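PDB 1WY0: geranylgeranyl pyrophosphate synthetase from Pyrococcus horikoshii, which probably joins isopentenyl diphosphate to allylic diphosphates to build geranylgeranyl diphosphate. Local coordinates for residues W217-D222 / G235-K240; V165-Y170 / K243-A248. One frame throughout, in Å; residues are numbered along the deposited sequence.

Contact 1. Residues W217-D222 / G235-K240; sequences WDDVLD and GSDIRK
D222 reaches from helix 197-224 to the start of helix 236-240 and meets G235, S236 and D237 with backbone and side chain together. Its carbonyl O takes the N-H of G235 at 2.8 Å, an almost straight bond (171° at the hydrogen). Its CG stands anti to the backbone N (chi1 -173°), which carries the carboxylate over the first turn of the short helix. There OD2 accepts from D237 N at 3.1 Å on its syn side, the donor tilted out of the carboxylate plane. G235 is the N-cap, and its carbonyl O receives both I238 N and R239 N. The carboxylates of D222 and D237 lie stacked, their planes only 21° apart, with OD2 of D222 3.3 Å from CG of D237.

Packing thins out on the D219 side. The carboxylates of D219 and D237 stand nearly perpendicular, two acceptors facing without a bond, and a water bridges D219 O and D237 OD2, donating to both. Toward solvent lies the exposed K240, whose NZ forms a salt bridge of 2.7 Å with D237 OD1.

D218, D219 and D222 form the second aspartate-rich DDxxD sequence of the family, which in relatives binds diphosphate through magnesium; no magnesium is present here. In this structure K232 bridges to D222 OD1, and K242 to D219 OD1. The facing acceptors of D219, D222 and D237 are thus accompanied by K232, K240, K242, a water and the D237 N-H, consistent with a need for cations or donors there.

Contact 2. Residues V165-Y170 / K243-A248; sequences VTIEEY and KTLIVA
Two helix starts, the capping box that opens helix 167-193 and the threonine cap that opens helix 245-253, pack together here within the all-helical prenyltransferase fold, with Y170 and A248 at the junction. In the box, T166 OG1 accepts from E169 N at 2.9 Å, while E169 OE1 in turn accepts from T166 N through its anti lone pair. Across the contact, T244 OG1 caps its own helix by accepting from V247 N, with a weaker bond from I246 N.

Between the caps the packing is apolar. The CB of A248 faces the first turn of the other helix and comes within 3.7 Å of I167 N, whose hydrogen bond goes to E252 OE1. CG2 of I167 touches CD1 of L245 at 3.9 Å. At the other end, V165 CG1 presses on CG of K243 at 3.5 Å, closer than usual for two carbons; the lysine chain bends at its CB-CG bond (chi2 72°) and runs on extended, taking NZ away to K162 O.

Y170 has its CG anti to the backbone N (chi1 164°), which lays the ring against the T244-L245 peptide: L245 N sits over the ring centre, 3.5 Å above its plane, and T244 C nearer the rim. At the ring's tip one water joins the two segments, 2.7 Å from Y170 OH and accepting from L245 N.

In the fold
Both contacts are buried and lie on the same side of the chain's centre, their own centres about 13 Å apart, with contact 1 nested inside the loop that contact 2 closes. Helix 167-193 precedes helix 197-224, and helix 236-240 precedes helix 245-253. Contact 1 is polar, built from carboxylates, N-H donors and lysines beside the probable diphosphate site, with an exposed flank; contact 2 is mostly apolar and packs on helix 197-224, an element of contact 1, as well as on 132-159. Helix 299-315 covers side chains of both. D219 ties them together: its OD2 lies 3.3 Å from T244 CB and also packs near Y170 OH, while I246 CD1 rests against V220.

Contact 1. Residues W217-D222 / G235-K240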
ATOM      1  N   TRP A 217      23.012  -7.638 -13.481  1.00 32.78           N
ATOM      2  CA  TRP A 217      24.140  -8.482 -13.106  1.00 35.44           C
ATOM      3  C   TRP A 217      23.664  -9.735 -12.365  1.00 36.15           C
ATOM      4  O   TRP A 217      24.279 -10.801 -12.472  1.00 37.84           O
ATOM      5  CB  TRP A 217      25.127  -7.689 -12.239  1.00 37.84           C
ATOM      6  CG  TRP A 217      26.428  -8.401 -12.019  1.00 40.36           C
ATOM      7  CD1 TRP A 217      26.861  -8.996 -10.866  1.00 40.67           C
ATOM      8  CD2 TRP A 217      27.464  -8.600 -12.987  1.00 42.59           C
ATOM      9  NE1 TRP A 217      28.109  -9.552 -11.059  1.00 42.80           N
ATOM     10  CE2 TRP A 217      28.500  -9.323 -12.353  1.00 42.64           C
ATOM     11  CE3 TRP A 217      27.619  -8.236 -14.333  1.00 44.55           C
ATOM     12  CZ2 TRP A 217      29.677  -9.691 -13.017  1.00 44.39           C
ATOM     13  CZ3 TRP A 217      28.792  -8.600 -14.996  1.00 46.17           C
ATOM     14  CH2 TRP A 217      29.807  -9.322 -14.333  1.00 44.37           C
ATOM     15  N   ASP A 218      22.577  -9.613 -11.608  1.00 36.55           N
ATOM     16  CA  ASP A 218      22.035 -10.766 -10.893  1.00 37.45           C
ATOM     17  C   ASP A 218      21.519 -11.772 -11.899  1.00 36.08           C
ATOM     18  O   ASP A 218      21.742 -12.974 -11.749  1.00 35.37           O
ATOM     19  CB  ASP A 218      20.893 -10.356  -9.959  1.00 39.63           C
ATOM     20  CG  ASP A 218      21.393  -9.877  -8.623  1.00 43.16           C
ATOM     21  OD1 ASP A 218      22.630  -9.879  -8.428  1.00 44.57           O
ATOM     22  OD2 ASP A 218      20.559  -9.504  -7.768  1.00 46.82           O
ATOM     23  N   ASP A 219      20.823 -11.282 -12.920  1.00 33.94           N
ATOM     24  CA  ASP A 219      20.298 -12.159 -13.952  1.00 34.58           C
ATOM     25  C   ASP A 219      21.439 -12.854 -14.681  1.00 34.55           C
ATOM     26  O   ASP A 219      21.319 -14.018 -15.055  1.00 35.39           O
ATOM     27  CB  ASP A 219      19.430 -11.369 -14.935  1.00 32.92           C
ATOM     28  CG  ASP A 219      18.174 -10.806 -14.273  1.00 33.26           C
ATOM     29  OD1 ASP A 219      17.862 -11.250 -13.150  1.00 32.28           O
ATOM     30  OD2 ASP A 219      17.497  -9.939 -14.872  1.00 31.04           O
ATOM     31  N   VAL A 220      22.548 -12.140 -14.868  1.00 36.08           N
ATOM     32  CA  VAL A 220      23.727 -12.690 -15.539  1.00 37.13           C
ATOM     33  C   VAL A 220      24.333 -13.815 -14.706  1.00 37.68           C
ATOM     34  O   VAL A 220      24.640 -14.884 -15.218  1.00 36.14           O
ATOM     35  CB  VAL A 220      24.828 -11.617 -15.736  1.00 36.82           C
ATOM     36  CG1 VAL A 220      26.154 -12.293 -16.065  1.00 37.05           C
ATOM     37  CG2 VAL A 220      24.436 -10.652 -16.857  1.00 34.98           C
ATOM     38  N   LEU A 221      24.519 -13.542 -13.421  1.00 39.55           N
ATOM     39  CA  LEU A 221      25.070 -14.507 -12.478  1.00 40.64           C
ATOM     40  C   LEU A 221      24.214 -15.770 -12.392  1.00 40.81           C
ATOM     41  O   LEU A 221      24.697 -16.880 -12.224  1.00 40.57           O
ATOM     42  CB  LEU A 221      25.145 -13.846 -11.101  1.00 41.36           C
ATOM     43  CG  LEU A 221      26.368 -12.941 -10.949  1.00 42.49           C
ATOM     44  CD1 LEU A 221      26.490 -12.351  -9.543  1.00 42.58           C
ATOM     45  CD2 LEU A 221      27.681 -13.671 -11.224  1.00 43.10           C
ATOM     46  N   ASP A 222      22.888 -15.560 -12.470  1.00 42.08           N
ATOM     47  CA  ASP A 222      21.973 -16.686 -12.340  1.00 42.40           C
ATOM     48  C   ASP A 222      22.201 -17.743 -13.422  1.00 41.79           C
ATOM     49  O   ASP A 222      21.810 -18.898 -13.298  1.00 41.47           O
ATOM     50  CB  ASP A 222      20.543 -16.155 -12.417  1.00 44.94           C
ATOM     51  CG  ASP A 222      19.577 -17.287 -12.112  1.00 48.10           C
ATOM     52  OD1 ASP A 222      19.372 -17.558 -10.929  1.00 50.86           O
ATOM     53  OD2 ASP A 222      19.061 -17.891 -13.051  1.00 45.77           O
ATOM     54  N   GLY A 235      20.539 -21.196 -14.288  1.00 49.78           N
ATOM     55  CA  GLY A 235      19.411 -21.216 -15.215  1.00 47.72           C
ATOM     56  C   GLY A 235      18.067 -21.351 -14.496  1.00 46.37           C
ATOM     57  O   GLY A 235      17.062 -21.737 -15.077  1.00 45.63           O
ATOM     58  N   SER A 236      17.893 -21.007 -13.226  1.00 44.97           N
ATOM     59  CA  SER A 236      16.565 -21.093 -12.639  1.00 45.78           C
ATOM     60  C   SER A 236      15.672 -20.014 -13.253  1.00 44.52           C
ATOM     61  O   SER A 236      14.451 -20.137 -13.248  1.00 44.86           O
ATOM     62  CB  SER A 236      16.626 -20.952 -11.111  1.00 46.46           C
ATOM     63  OG  SER A 236      17.276 -19.756 -10.723  1.00 48.54           O
ATOM     64  N   ASP A 237      16.280 -18.957 -13.785  1.00 43.87           N
ATOM     65  CA  ASP A 237      15.505 -17.906 -14.430  1.00 42.83           C
ATOM     66  C   ASP A 237      14.981 -18.429 -15.770  1.00 43.04           C
ATOM     67  O   ASP A 237      13.978 -17.938 -16.288  1.00 43.30           O
ATOM     68  CB  ASP A 237      16.350 -16.650 -14.671  1.00 43.71           C
ATOM     69  CG  ASP A 237      16.544 -15.815 -13.412  1.00 43.69           C
ATOM     70  OD1 ASP A 237      15.816 -16.032 -12.418  1.00 44.93           O
ATOM     71  OD2 ASP A 237      17.414 -14.922 -13.426  1.00 43.40           O
ATOM     72  N   ILE A 238      15.661 -19.423 -16.335  1.00 41.94           N
ATOM     73  CA  ILE A 238      15.224 -19.997 -17.606  1.00 42.75           C
ATOM     74  C   ILE A 238      14.016 -20.887 -17.344  1.00 44.47           C
ATOM     75  O   ILE A 238      13.026 -20.873 -18.080  1.00 43.86           O
ATOM     76  CB  ILE A 238      16.314 -20.879 -18.250  1.00 42.90           C
ATOM     77  CG1 ILE A 238      17.581 -20.061 -18.516  1.00 40.61           C
ATOM     78  CG2 ILE A 238      15.783 -21.485 -19.549  1.00 42.48           C
ATOM     79  CD1 ILE A 238      17.387 -18.949 -19.522  1.00 41.90           C
ATOM     80  N   ARG A 239      14.118 -21.667 -16.277  1.00 45.69           N
ATOM     81  CA  ARG A 239      13.033 -22.541 -15.865  1.00 47.86           C
ATOM     82  C   ARG A 239      11.829 -21.707 -15.444  1.00 48.20           C
ATOM     83  O   ARG A 239      10.678 -22.115 -15.531  1.00 48.60           O
ATOM     84  CB  ARG A 239      13.510 -23.385 -14.681  1.00 50.00           C
ATOM     85  CG  ARG A 239      14.677 -24.309 -15.037  1.00 53.59           C
ATOM     86  CD  ARG A 239      14.458 -25.734 -14.513  1.00 57.55           C
ATOM     87  NE  ARG A 239      15.612 -26.184 -13.728  1.00 61.17           N
ATOM     88  CZ  ARG A 239      15.565 -25.998 -12.395  1.00 62.63           C
ATOM     89  NH1 ARG A 239      14.508 -25.432 -11.841  1.00 62.26           N
ATOM     90  NH2 ARG A 239      16.594 -26.385 -11.636  1.00 62.34           N
ATOM     91  N   LYS A 240      12.149 -20.505 -14.932  1.00 49.19           N
ATOM     92  CA  LYS A 240      11.098 -19.599 -14.487  1.00 49.13           C
ATOM     93  C   LYS A 240      10.437 -18.881 -15.664  1.00 46.76           C
ATOM     94  O   LYS A 240       9.344 -18.335 -15.568  1.00 48.17           O
ATOM     95  CB  LYS A 240      11.732 -18.561 -13.561  1.00 53.19           C
ATOM     96  CG  LYS A 240      11.417 -18.823 -12.090  1.00 57.23           C
ATOM     97  CD  LYS A 240      12.576 -18.416 -11.176  1.00 61.82           C
ATOM     98  CE  LYS A 240      12.623 -16.903 -10.932  1.00 62.95           C
ATOM     99  NZ  LYS A 240      13.974 -16.513 -10.533  1.00 64.16           N
TER
HETATM  100  O   HOH W   1      18.909 -14.756 -15.713  1.00 23.78           O

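Contact 2. Residues V165-Y170 / K243-A248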
ATOM      1  N   VAL A 165       9.720 -10.385 -25.450  1.00 40.96           N
ATOM      2  CA  VAL A 165       9.756  -8.977 -25.054  1.00 40.51           C
ATOM      3  C   VAL A 165      10.921  -8.342 -25.784  1.00 39.43           C
ATOM      4  O   VAL A 165      11.803  -9.044 -26.260  1.00 39.90           O
ATOM      5  CB  VAL A 165      10.019  -8.777 -23.529  1.00 40.58           C
ATOM      6  CG1 VAL A 165       8.822  -9.226 -22.712  1.00 42.39           C
ATOM      7  CG2 VAL A 165      11.265  -9.538 -23.122  1.00 40.25           C
ATOM      8  N   THR A 166      10.934  -7.017 -25.852  1.00 39.82           N
ATOM      9  CA  THR A 166      12.010  -6.298 -26.521  1.00 39.03           C
ATOM     10  C   THR A 166      12.953  -5.710 -25.486  1.00 38.67           C
ATOM     11  O   THR A 166      12.599  -5.578 -24.316  1.00 38.84           O
ATOM     12  CB  THR A 166      11.465  -5.141 -27.390  1.00 40.03           C
ATOM     13  OG1 THR A 166      11.069  -4.047 -26.547  1.00 38.67           O
ATOM     14  CG2 THR A 166      10.265  -5.616 -28.208  1.00 39.31           C
ATOM     15  N   ILE A 167      14.160  -5.359 -25.914  1.00 37.98           N
ATOM     16  CA  ILE A 167      15.130  -4.777 -25.009  1.00 38.44           C
ATOM     17  C   ILE A 167      14.519  -3.516 -24.421  1.00 40.87           C
ATOM     18  O   ILE A 167      14.704  -3.216 -23.245  1.00 40.65           O
ATOM     19  CB  ILE A 167      16.440  -4.407 -25.748  1.00 37.91           C
ATOM     20  CG1 ILE A 167      17.214  -5.680 -26.120  1.00 38.34           C
ATOM     21  CG2 ILE A 167      17.285  -3.480 -24.895  1.00 35.45           C
ATOM     22  CD1 ILE A 167      18.432  -5.416 -27.003  1.00 39.17           C
ATOM     23  N   GLU A 168      13.790  -2.783 -25.254  1.00 41.78           N
ATOM     24  CA  GLU A 168      13.158  -1.542 -24.835  1.00 43.28           C
ATOM     25  C   GLU A 168      12.070  -1.768 -23.789  1.00 42.21           C
ATOM     26  O   GLU A 168      11.918  -0.976 -22.862  1.00 41.65           O
ATOM     27  CB  GLU A 168      12.541  -0.839 -26.040  1.00 45.69           C
ATOM     28  CG  GLU A 168      11.865   0.463 -25.674  1.00 50.60           C
ATOM     29  CD  GLU A 168      10.972   0.966 -26.770  1.00 53.57           C
ATOM     30  OE1 GLU A 168      11.506   1.298 -27.857  1.00 53.83           O
ATOM     31  OE2 GLU A 168       9.734   1.015 -26.542  1.00 56.36           O
ATOM     32  N   GLU A 169      11.294  -2.829 -23.964  1.00 41.14           N
ATOM     33  CA  GLU A 169      10.235  -3.148 -23.022  1.00 40.50           C
ATOM     34  C   GLU A 169      10.867  -3.501 -21.686  1.00 39.48           C
ATOM     35  O   GLU A 169      10.498  -2.943 -20.650  1.00 38.85           O
ATOM     36  CB  GLU A 169       9.398  -4.316 -23.539  1.00 40.70           C
ATOM     37  CG  GLU A 169       8.195  -3.874 -24.359  1.00 44.93           C
ATOM     38  CD  GLU A 169       7.517  -5.019 -25.096  1.00 45.64           C
ATOM     39  OE1 GLU A 169       8.209  -5.975 -25.512  1.00 42.73           O
ATOM     40  OE2 GLU A 169       6.282  -4.954 -25.266  1.00 50.28           O
ATOM     41  N   TYR A 170      11.839  -4.410 -21.718  1.00 38.43           N
ATOM     42  CA  TYR A 170      12.409  -4.808 -20.437  1.00 38.36           C
ATOM     43  C   TYR A 170      13.087  -3.631 -19.735  1.00 37.56           C
ATOM     44  O   TYR A 170      12.882  -3.375 -18.556  1.00 37.71           O
ATOM     45  CB  TYR A 170      13.428  -5.919 -20.692  1.00 38.94           C
ATOM     46  CG  TYR A 170      14.300  -6.082 -19.498  1.00 39.80           C
ATOM     47  CD1 TYR A 170      13.888  -6.895 -18.445  1.00 38.50           C
ATOM     48  CD2 TYR A 170      15.526  -5.422 -19.421  1.00 38.86           C
ATOM     49  CE1 TYR A 170      14.696  -7.053 -17.329  1.00 36.66           C
ATOM     50  CE2 TYR A 170      16.331  -5.571 -18.300  1.00 38.62           C
ATOM     51  CZ  TYR A 170      15.918  -6.379 -17.256  1.00 39.21           C
ATOM     52  OH  TYR A 170      16.716  -6.539 -16.141  1.00 39.33           O
ATOM     53  N   LYS A 243      11.689 -12.655 -17.631  1.00 33.60           N
ATOM     54  CA  LYS A 243      12.087 -11.698 -18.658  1.00 34.96           C
ATOM     55  C   LYS A 243      13.241 -10.836 -18.166  1.00 33.95           C
ATOM     56  O   LYS A 243      13.060  -9.938 -17.348  1.00 34.86           O
ATOM     57  CB  LYS A 243      10.914 -10.790 -19.040  1.00 36.23           C
ATOM     58  CG  LYS A 243      10.067 -11.297 -20.192  1.00 38.35           C
ATOM     59  CD  LYS A 243       9.218 -12.481 -19.793  1.00 39.81           C
ATOM     60  CE  LYS A 243       8.404 -12.977 -20.969  1.00 37.82           C
ATOM     61  NZ  LYS A 243       7.465 -14.040 -20.555  1.00 39.28           N
ATOM     62  N   THR A 244      14.435 -11.130 -18.660  1.00 33.68           N
ATOM     63  CA  THR A 244      15.628 -10.382 -18.289  1.00 32.56           C
ATOM     64  C   THR A 244      16.156  -9.685 -19.544  1.00 31.39           C
ATOM     65  O   THR A 244      15.617  -9.874 -20.629  1.00 31.24           O
ATOM     66  CB  THR A 244      16.715 -11.324 -17.766  1.00 33.01           C
ATOM     67  OG1 THR A 244      17.314 -12.012 -18.872  1.00 31.18           O
ATOM     68  CG2 THR A 244      16.112 -12.349 -16.807  1.00 31.21           C
ATOM     69  N   LEU A 245      17.207  -8.885 -19.395  1.00 32.57           N
ATOM     70  CA  LEU A 245      17.794  -8.193 -20.542  1.00 31.56           C
ATOM     71  C   LEU A 245      18.463  -9.195 -21.471  1.00 32.13           C
ATOM     72  O   LEU A 245      18.562  -8.963 -22.673  1.00 32.16           O
ATOM     73  CB  LEU A 245      18.829  -7.168 -20.079  1.00 28.89           C
ATOM     74  CG  LEU A 245      19.626  -6.498 -21.201  1.00 27.00           C
ATOM     75  CD1 LEU A 245      18.689  -5.953 -22.270  1.00 27.73           C
ATOM     76  CD2 LEU A 245      20.479  -5.391 -20.607  1.00 25.50           C
ATOM     77  N   ILE A 246      18.928 -10.303 -20.899  1.00 30.83           N
ATOM     78  CA  ILE A 246      19.583 -11.357 -21.661  1.00 31.89           C
ATOM     79  C   ILE A 246      18.593 -12.020 -22.615  1.00 32.84           C
ATOM     80  O   ILE A 246      18.885 -12.245 -23.791  1.00 34.47           O
ATOM     81  CB  ILE A 246      20.165 -12.425 -20.714  1.00 32.77           C
ATOM     82  CG1 ILE A 246      21.138 -11.763 -19.738  1.00 33.38           C
ATOM     83  CG2 ILE A 246      20.865 -13.518 -21.516  1.00 32.65           C
ATOM     84  CD1 ILE A 246      21.491 -12.610 -18.535  1.00 36.36           C
ATOM     85  N   VAL A 247      17.411 -12.331 -22.100  1.00 33.49           N
ATOM     86  CA  VAL A 247      16.371 -12.967 -22.892  1.00 32.09           C
ATOM     87  C   VAL A 247      15.822 -11.988 -23.939  1.00 32.48           C
ATOM     88  O   VAL A 247      15.461 -12.393 -25.046  1.00 30.17           O
ATOM     89  CB  VAL A 247      15.239 -13.455 -21.966  1.00 33.82           C
ATOM     90  CG1 VAL A 247      14.049 -13.880 -22.765  1.00 36.71           C
ATOM     91  CG2 VAL A 247      15.729 -14.615 -21.135  1.00 34.97           C
ATOM     92  N   ALA A 248      15.757 -10.701 -23.596  1.00 31.75           N
ATOM     93  CA  ALA A 248      15.266  -9.705 -24.545  1.00 32.78           C
ATOM     94  C   ALA A 248      16.251  -9.587 -25.712  1.00 32.94           C
ATOM     95  O   ALA A 248      15.843  -9.510 -26.871  1.00 32.76           O
ATOM     96  CB  ALA A 248      15.093  -8.353 -23.866  1.00 30.80           C
TER
HETATM   97  O   HOH W   2      18.305  -8.506 -16.984  1.00 25.21           O